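PDB 5U2P: sugar ABC transporter substrate-binding protein from Treponema pallidum subsp. pallidum, which probably binds a sugar or related solute in the periplasm for delivery to an ABC transporter, although its ligand remains unidentified. Local coordinates for residues Ser109-Pro121 with His341-Ala353. Residues are numbered along the deposited sequence; the frame is centred on the assembly and turned at random.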
ATOM      1  N   SER A 109      -0.697  -9.020 -19.384  1.00 25.46           N
ATOM      2  CA  SER A 109      -1.318  -9.985 -18.471  1.00 26.06           C
ATOM      3  C   SER A 109      -0.962 -11.437 -18.788  1.00 25.87           C
ATOM      4  O   SER A 109      -1.059 -12.310 -17.920  1.00 31.49           O
ATOM      5  CB  SER A 109      -2.845  -9.841 -18.498  1.00 29.03           C
ATOM      6  OG  SER A 109      -3.267  -8.550 -18.067  1.00 31.99           O
ATOM      7  N   LYS A 110      -0.596 -11.681 -20.035  1.00 27.44           N
ATOM      8  CA  LYS A 110      -0.279 -13.020 -20.533  1.00 30.05           C
ATOM      9  C   LYS A 110       1.220 -13.285 -20.653  1.00 24.80           C
ATOM     10  O   LYS A 110       1.624 -14.333 -21.147  1.00 28.43           O
ATOM     11  CB  LYS A 110      -0.934 -13.233 -21.903  1.00 35.22           C
ATOM     12  CG  LYS A 110      -2.441 -12.935 -21.924  1.00 45.19           C
ATOM     13  CD  LYS A 110      -3.046 -13.013 -23.335  1.00 63.41           C
ATOM     14  CE  LYS A 110      -2.643 -11.825 -24.214  1.00 79.50           C
ATOM     15  NZ  LYS A 110      -3.254 -10.532 -23.773  1.00 82.63           N
ATOM     16  N   GLU A 111       2.063 -12.350 -20.218  1.00 24.53           N
ATOM     17  CA  GLU A 111       3.503 -12.564 -20.312  1.00 29.15           C
ATOM     18  C   GLU A 111       3.916 -13.674 -19.348  1.00 24.65           C
ATOM     19  O   GLU A 111       3.280 -13.892 -18.301  1.00 26.73           O
ATOM     20  CB  GLU A 111       4.279 -11.268 -20.018  1.00 27.28           C
ATOM     21  CG  GLU A 111       4.026 -10.153 -21.032  1.00 26.09           C
ATOM     22  CD  GLU A 111       4.315 -10.566 -22.463  1.00 44.18           C
ATOM     23  OE1 GLU A 111       5.492 -10.804 -22.782  1.00 31.70           O
ATOM     24  OE2 GLU A 111       3.368 -10.649 -23.279  1.00 34.25           O
ATOM     25  N   ALA A 112       4.980 -14.381 -19.711  1.00 26.61           N
ATOM     26  CA  ALA A 112       5.410 -15.561 -18.963  1.00 29.41           C
ATOM     27  C   ALA A 112       5.852 -15.266 -17.544  1.00 35.61           C
ATOM     28  O   ALA A 112       5.867 -16.167 -16.713  1.00 29.17           O
ATOM     29  CB  ALA A 112       6.539 -16.260 -19.710  1.00 31.96           C
ATOM     30  N   TRP A 113       6.212 -14.018 -17.255  1.00 24.32           N
ATOM     31  CA  TRP A 113       6.697 -13.665 -15.919  1.00 25.55           C
ATOM     32  C   TRP A 113       5.595 -13.233 -14.942  1.00 27.37           C
ATOM     33  O   TRP A 113       5.859 -13.054 -13.757  1.00 24.56           O
ATOM     34  CB  TRP A 113       7.762 -12.567 -16.017  1.00 23.30           C
ATOM     35  CG  TRP A 113       7.429 -11.409 -16.935  1.00 18.93           C
ATOM     36  CD1 TRP A 113       7.807 -11.277 -18.230  1.00 25.80           C
ATOM     37  CD2 TRP A 113       6.704 -10.215 -16.605  1.00 17.43           C
ATOM     38  NE1 TRP A 113       7.354 -10.083 -18.740  1.00 24.24           N
ATOM     39  CE2 TRP A 113       6.674  -9.415 -17.762  1.00 22.01           C
ATOM     40  CE3 TRP A 113       6.068  -9.751 -15.448  1.00 20.47           C
ATOM     41  CZ2 TRP A 113       6.014  -8.186 -17.806  1.00 23.06           C
ATOM     42  CZ3 TRP A 113       5.421  -8.523 -15.492  1.00 21.21           C
ATOM     43  CH2 TRP A 113       5.402  -7.757 -16.664  1.00 24.35           C
ATOM     44  N   ILE A 114       4.361 -13.075 -15.426  1.00 23.61           N
ATOM     45  CA  ILE A 114       3.266 -12.650 -14.545  1.00 24.39           C
ATOM     46  C   ILE A 114       3.085 -13.566 -13.319  1.00 23.67           C
ATOM     47  O   ILE A 114       2.855 -13.078 -12.211  1.00 22.54           O
ATOM     48  CB  ILE A 114       1.954 -12.547 -15.331  1.00 26.06           C
ATOM     49  CG1 ILE A 114       2.028 -11.380 -16.317  1.00 26.89           C
ATOM     50  CG2 ILE A 114       0.754 -12.370 -14.410  1.00 31.68           C
ATOM     51  CD1 ILE A 114       2.106  -9.999 -15.668  1.00 27.86           C
ATOM     52  N   PRO A 115       3.207 -14.895 -13.492  1.00 29.88           N
ATOM     53  CA  PRO A 115       3.083 -15.758 -12.303  1.00 28.35           C
ATOM     54  C   PRO A 115       4.162 -15.567 -11.235  1.00 27.90           C
ATOM     55  O   PRO A 115       3.988 -16.024 -10.103  1.00 31.90           O
ATOM     56  CB  PRO A 115       3.173 -17.173 -12.894  1.00 34.54           C
ATOM     57  CG  PRO A 115       2.724 -17.024 -14.292  1.00 37.14           C
ATOM     58  CD  PRO A 115       3.191 -15.679 -14.738  1.00 26.17           C
ATOM     59  N   ASP A 116       5.261 -14.915 -11.588  1.00 24.67           N
ATOM     60  CA  ASP A 116       6.363 -14.694 -10.656  1.00 25.06           C
ATOM     61  C   ASP A 116       6.143 -13.434  -9.805  1.00 24.52           C
ATOM     62  O   ASP A 116       6.838 -13.210  -8.815  1.00 25.93           O
ATOM     63  CB  ASP A 116       7.681 -14.578 -11.411  1.00 27.19           C
ATOM     64  CG  ASP A 116       8.111 -15.881 -12.059  1.00 56.19           C
ATOM     65  OD1 ASP A 116       7.801 -16.961 -11.508  1.00 42.53           O
ATOM     66  OD2 ASP A 116       8.777 -15.810 -13.116  1.00 37.33           O
ATOM     67  N   LEU A 117       5.170 -12.614 -10.178  1.00 24.45           N
ATOM     68  CA  LEU A 117       4.847 -11.436  -9.377  1.00 24.92           C
ATOM     69  C   LEU A 117       4.224 -11.805  -8.035  1.00 24.58           C
ATOM     70  O   LEU A 117       3.396 -12.711  -7.959  1.00 25.89           O
ATOM     71  CB  LEU A 117       3.881 -10.531 -10.130  1.00 20.26           C
ATOM     72  CG  LEU A 117       4.420  -9.882 -11.404  1.00 20.09           C
ATOM     73  CD1 LEU A 117       3.278  -9.230 -12.148  1.00 28.22           C
ATOM     74  CD2 LEU A 117       5.503  -8.882 -11.071  1.00 21.28           C
ATOM     75  N   LEU A 118       4.580 -11.063  -6.988  1.00 22.29           N
ATOM     76  CA  LEU A 118       3.997 -11.297  -5.679  1.00 22.32           C
ATOM     77  C   LEU A 118       2.562 -10.783  -5.625  1.00 22.07           C
ATOM     78  O   LEU A 118       1.658 -11.490  -5.167  1.00 25.92           O
ATOM     79  CB  LEU A 118       4.849 -10.636  -4.596  1.00 22.96           C
ATOM     80  CG  LEU A 118       6.264 -11.217  -4.468  1.00 27.29           C
ATOM     81  CD1 LEU A 118       7.140 -10.403  -3.529  1.00 32.82           C
ATOM     82  CD2 LEU A 118       6.232 -12.667  -4.022  1.00 38.42           C
ATOM     83  N   ILE A 119       2.371  -9.542  -6.061  1.00 22.96           N
ATOM     84  CA  ILE A 119       1.065  -8.880  -6.048  1.00 23.84           C
ATOM     85  C   ILE A 119       0.848  -8.228  -7.419  1.00 21.61           C
ATOM     86  O   ILE A 119       1.184  -7.051  -7.609  1.00 22.46           O
ATOM     87  CB  ILE A 119       0.957  -7.796  -4.945  1.00 20.21           C
ATOM     88  CG1 ILE A 119       1.502  -8.290  -3.605  1.00 26.04           C
ATOM     89  CG2 ILE A 119      -0.500  -7.337  -4.820  1.00 22.98           C
ATOM     90  CD1 ILE A 119       1.677  -7.175  -2.574  1.00 21.10           C
ATOM     91  N   PRO A 120       0.354  -9.000  -8.395  1.00 22.51           N
ATOM     92  CA  PRO A 120       0.277  -8.421  -9.742  1.00 23.05           C
ATOM     93  C   PRO A 120      -0.556  -7.138  -9.757  1.00 21.97           C
ATOM     94  O   PRO A 120      -1.668  -7.126  -9.223  1.00 26.04           O
ATOM     95  CB  PRO A 120      -0.386  -9.529 -10.574  1.00 27.17           C
ATOM     96  CG  PRO A 120      -0.181 -10.779  -9.810  1.00 31.11           C
ATOM     97  CD  PRO A 120      -0.100 -10.402  -8.359  1.00 23.77           C
ATOM     98  N   PRO A 121      -0.011  -6.053 -10.320  1.00 20.67           N
ATOM     99  CA  PRO A 121      -0.824  -4.855 -10.527  1.00 24.69           C
ATOM    100  C   PRO A 121      -1.998  -5.140 -11.436  1.00 22.20           C
ATOM    101  O   PRO A 121      -1.851  -5.889 -12.411  1.00 23.02           O
ATOM    102  CB  PRO A 121       0.137  -3.875 -11.196  1.00 22.34           C
ATOM    103  CG  PRO A 121       1.498  -4.452 -10.980  1.00 22.54           C
ATOM    104  CD  PRO A 121       1.335  -5.898 -10.886  1.00 20.58           C
ATOM    105  N   HIS A 341      18.028  -1.125  -5.287  1.00 32.67           N
ATOM    106  CA  HIS A 341      16.676  -0.611  -5.164  1.00 29.94           C
ATOM    107  C   HIS A 341      16.094  -0.960  -3.805  1.00 22.61           C
ATOM    108  O   HIS A 341      16.187  -2.104  -3.363  1.00 32.64           O
ATOM    109  CB  HIS A 341      15.804  -1.172  -6.291  1.00 31.36           C
ATOM    110  CG  HIS A 341      14.462  -0.518  -6.400  1.00 31.04           C
ATOM    111  ND1 HIS A 341      14.304   0.793  -6.789  1.00 28.51           N
ATOM    112  CD2 HIS A 341      13.217  -0.996  -6.164  1.00 28.74           C
ATOM    113  CE1 HIS A 341      13.018   1.101  -6.783  1.00 41.18           C
ATOM    114  NE2 HIS A 341      12.337   0.031  -6.411  1.00 26.84           N
ATOM    115  N   LYS A 342      15.499   0.037  -3.152  1.00 25.13           N
ATOM    116  CA  LYS A 342      14.902  -0.118  -1.839  1.00 30.25           C
ATOM    117  C   LYS A 342      13.452  -0.568  -1.942  1.00 31.62           C
ATOM    118  O   LYS A 342      12.781  -0.365  -2.974  1.00 29.79           O
ATOM    119  CB  LYS A 342      14.976   1.204  -1.070  1.00 34.84           C
ATOM    120  CG  LYS A 342      16.373   1.804  -1.012  1.00 46.49           C
ATOM    121  CD  LYS A 342      16.362   3.146  -0.285  1.00 66.89           C
ATOM    122  CE  LYS A 342      17.771   3.721  -0.121  1.00 81.13           C
ATOM    123  NZ  LYS A 342      17.766   5.066   0.537  1.00 81.29           N
ATOM    124  N   GLY A 343      12.972  -1.178  -0.868  1.00 29.31           N
ATOM    125  CA  GLY A 343      11.566  -1.515  -0.759  1.00 28.31           C
ATOM    126  C   GLY A 343      11.338  -2.998  -0.928  1.00 29.05           C
ATOM    127  O   GLY A 343      12.283  -3.784  -1.057  1.00 26.99           O
ATOM    128  N   LEU A 344      10.067  -3.378  -0.893  1.00 27.59           N
ATOM    129  CA  LEU A 344       9.678  -4.766  -1.003  1.00 24.08           C
ATOM    130  C   LEU A 344       9.868  -5.248  -2.446  1.00 31.08           C
ATOM    131  O   LEU A 344       9.644  -4.489  -3.393  1.00 27.63           O
ATOM    132  CB  LEU A 344       8.223  -4.943  -0.537  1.00 25.63           C
ATOM    133  CG  LEU A 344       8.001  -4.695   0.967  1.00 25.57           C
ATOM    134  CD1 LEU A 344       6.507  -4.643   1.271  1.00 30.17           C
ATOM    135  CD2 LEU A 344       8.676  -5.762   1.806  1.00 30.79           C
ATOM    136  N   PRO A 345      10.290  -6.509  -2.621  1.00 25.07           N
ATOM    137  CA  PRO A 345      10.508  -7.020  -3.976  1.00 18.98           C
ATOM    138  C   PRO A 345       9.214  -7.088  -4.783  1.00 19.67           C
ATOM    139  O   PRO A 345       8.112  -7.133  -4.222  1.00 25.06           O
ATOM    140  CB  PRO A 345      11.083  -8.424  -3.737  1.00 22.40           C
ATOM    141  CG  PRO A 345      10.523  -8.834  -2.421  1.00 28.44           C
ATOM    142  CD  PRO A 345      10.488  -7.564  -1.605  1.00 31.27           C
ATOM    143  N   ALA A 346       9.355  -7.115  -6.099  1.00 21.94           N
ATOM    144  CA  ALA A 346       8.198  -7.239  -6.994  1.00 22.94           C
ATOM    145  C   ALA A 346       7.951  -8.697  -7.360  1.00 21.19           C
ATOM    146  O   ALA A 346       6.813  -9.113  -7.609  1.00 26.32           O
ATOM    147  CB  ALA A 346       8.417  -6.423  -8.249  1.00 25.34           C
ATOM    148  N   PHE A 347       9.039  -9.461  -7.391  1.00 21.73           N
ATOM    149  CA  PHE A 347       9.016 -10.855  -7.808  1.00 25.00           C
ATOM    150  C   PHE A 347       9.418 -11.839  -6.703  1.00 25.30           C
ATOM    151  O   PHE A 347      10.168 -11.517  -5.775  1.00 26.71           O
ATOM    152  CB  PHE A 347       9.939 -11.053  -9.023  1.00 22.60           C
ATOM    153  CG  PHE A 347       9.436 -10.400 -10.288  1.00 22.51           C
ATOM    154  CD1 PHE A 347       8.669 -11.112 -11.196  1.00 26.58           C
ATOM    155  CD2 PHE A 347       9.732  -9.073 -10.561  1.00 24.84           C
ATOM    156  CE1 PHE A 347       8.205 -10.512 -12.350  1.00 24.09           C
ATOM    157  CE2 PHE A 347       9.273  -8.467 -11.710  1.00 23.40           C
ATOM    158  CZ  PHE A 347       8.504  -9.189 -12.611  1.00 22.60           C
ATOM    159  N   ARG A 348       8.872 -13.041  -6.834  1.00 28.56           N
ATOM    160  CA  ARG A 348       9.271 -14.216  -6.061  1.00 37.94           C
ATOM    161  C   ARG A 348      10.779 -14.484  -6.122  1.00 26.54           C
ATOM    162  O   ARG A 348      11.395 -14.356  -7.178  1.00 31.01           O
ATOM    163  CB  ARG A 348       8.533 -15.438  -6.614  1.00 41.54           C
ATOM    164  CG  ARG A 348       7.971 -16.395  -5.603  1.00 63.60           C
ATOM    165  CD  ARG A 348       7.043 -17.394  -6.302  1.00 61.41           C
ATOM    166  NE  ARG A 348       5.925 -16.727  -6.971  1.00 65.14           N
ATOM    167  CZ  ARG A 348       4.899 -16.180  -6.329  1.00 51.20           C
ATOM    168  NH1 ARG A 348       4.861 -16.226  -5.006  1.00 36.82           N
ATOM    169  NH2 ARG A 348       3.915 -15.595  -7.001  1.00 42.61           N
ATOM    170  N   ASN A 349      11.361 -14.884  -4.987  1.00 34.17           N
ATOM    171  CA  ASN A 349      12.743 -15.376  -4.943  1.00 44.96           C
ATOM    172  C   ASN A 349      13.784 -14.330  -5.333  1.00 36.84           C
ATOM    173  O   ASN A 349      14.748 -14.635  -6.031  1.00 34.14           O
ATOM    174  CB  ASN A 349      12.894 -16.600  -5.849  1.00 38.72           C
ATOM    175  CG  ASN A 349      11.899 -17.699  -5.515  1.00 60.79           C
ATOM    176  OD1 ASN A 349      11.612 -17.954  -4.342  1.00 54.42           O
ATOM    177  ND2 ASN A 349      11.362 -18.351  -6.546  1.00 58.93           N
ATOM    178  N   THR A 350      13.579 -13.101  -4.875  1.00 26.89           N
ATOM    179  CA  THR A 350      14.567 -12.041  -5.016  1.00 30.38           C
ATOM    180  C   THR A 350      15.480 -12.054  -3.792  1.00 28.42           C
ATOM    181  O   THR A 350      15.185 -11.423  -2.774  1.00 32.85           O
ATOM    182  CB  THR A 350      13.894 -10.675  -5.158  1.00 24.07           C
ATOM    183  OG1 THR A 350      13.036 -10.695  -6.313  1.00 27.27           O
ATOM    184  CG2 THR A 350      14.913  -9.580  -5.333  1.00 26.54           C
ATOM    185  N   THR A 351      16.581 -12.791  -3.908  1.00 30.79           N
ATOM    186  CA  THR A 351      17.472 -13.044  -2.775  1.00 39.61           C
ATOM    187  C   THR A 351      18.041 -11.772  -2.146  1.00 41.47           C
ATOM    188  O   THR A 351      18.200 -11.697  -0.932  1.00 43.86           O
ATOM    189  CB  THR A 351      18.648 -13.949  -3.204  1.00 38.40           C
ATOM    190  OG1 THR A 351      19.511 -13.242  -4.110  1.00 62.23           O
ATOM    191  CG2 THR A 351      18.136 -15.201  -3.882  1.00 36.50           C
ATOM    192  N   SER A 352      18.351 -10.779  -2.973  1.00 36.17           N
ATOM    193  CA  SER A 352      18.974  -9.546  -2.503  1.00 31.61           C
ATOM    194  C   SER A 352      18.008  -8.594  -1.820  1.00 41.53           C
ATOM    195  O   SER A 352      18.438  -7.630  -1.180  1.00 42.41           O
ATOM    196  CB  SER A 352      19.643  -8.832  -3.672  1.00 50.85           C
ATOM    197  OG  SER A 352      18.688  -8.557  -4.684  1.00 36.27           O
ATOM    198  N   ALA A 353      16.705  -8.846  -1.958  1.00 34.34           N
ATOM    199  CA  ALA A 353      15.715  -8.036  -1.272  1.00 33.23           C
ATOM    200  C   ALA A 353      15.601  -8.542   0.157  1.00 40.37           C
ATOM    201  O   ALA A 353      15.364  -9.723   0.396  1.00 58.43           O
ATOM    202  CB  ALA A 353      14.356  -8.087  -1.986  1.00 31.10           C
TER
HETATM  203  O   HOH W   1       1.539 -14.229  -5.508  1.00 34.68           O
HETATM  204  O   HOH W   2       4.337  -7.766  -7.343  1.00 20.32           O
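Leu117 and Phe347 form a non-hydrogen-bonded antiparallel pair, an isolated bridge tying the loop before strand 131-132 to the loop between helices 331-337 and 360-367. Two bonds flank it: Arg348 N reaches Asp116 O at 2.8 Å and nearly straight (175° at the hydrogen), and Leu118 N reaches Ala346 O at 3.0 Å. Phe347 can be followed outward from this bridge. Its CB lies beside Asp116 O, and CG, set beside its own backbone N (chi1 -69°), directs the ring along Leu117. Phe347 CD1 then meets Asp116 CB at 3.6 Å near the ring plane; Trp113 O lies at the ring's edge, beside CE1, while Phe347 CZ comes 3.8 Å from Trp113 CE3. Leu117 CD2 sits over one face, 3.6 Å from the Phe347 centroid, a CH-pi contact offset toward the rim. Leu131 of strand 131-132 and Ala329 of helix 318-329 also touch this ring.

Arg348 runs across Leu118, and a bend at chi3 (-60°) turns its guanidinium back to residues 115-118. Arg348 NH2 donates to Pro115 O at 3.1 Å, close to the guanidinium plane, and to water 1, which also lies within hydrogen-bonding distance of Leu118 O; Leu118 CD2 lies over one guanidinium face. NH1 bonds Glu368 O. Water 2 accepts from Ile119 N and may give Ala346 O a second donor. Neutral carbonyls and water thus hold the cation; Asp116 OD1, 4.9 Å from Arg348 NE, probably acts only at long range, without a direct salt bridge.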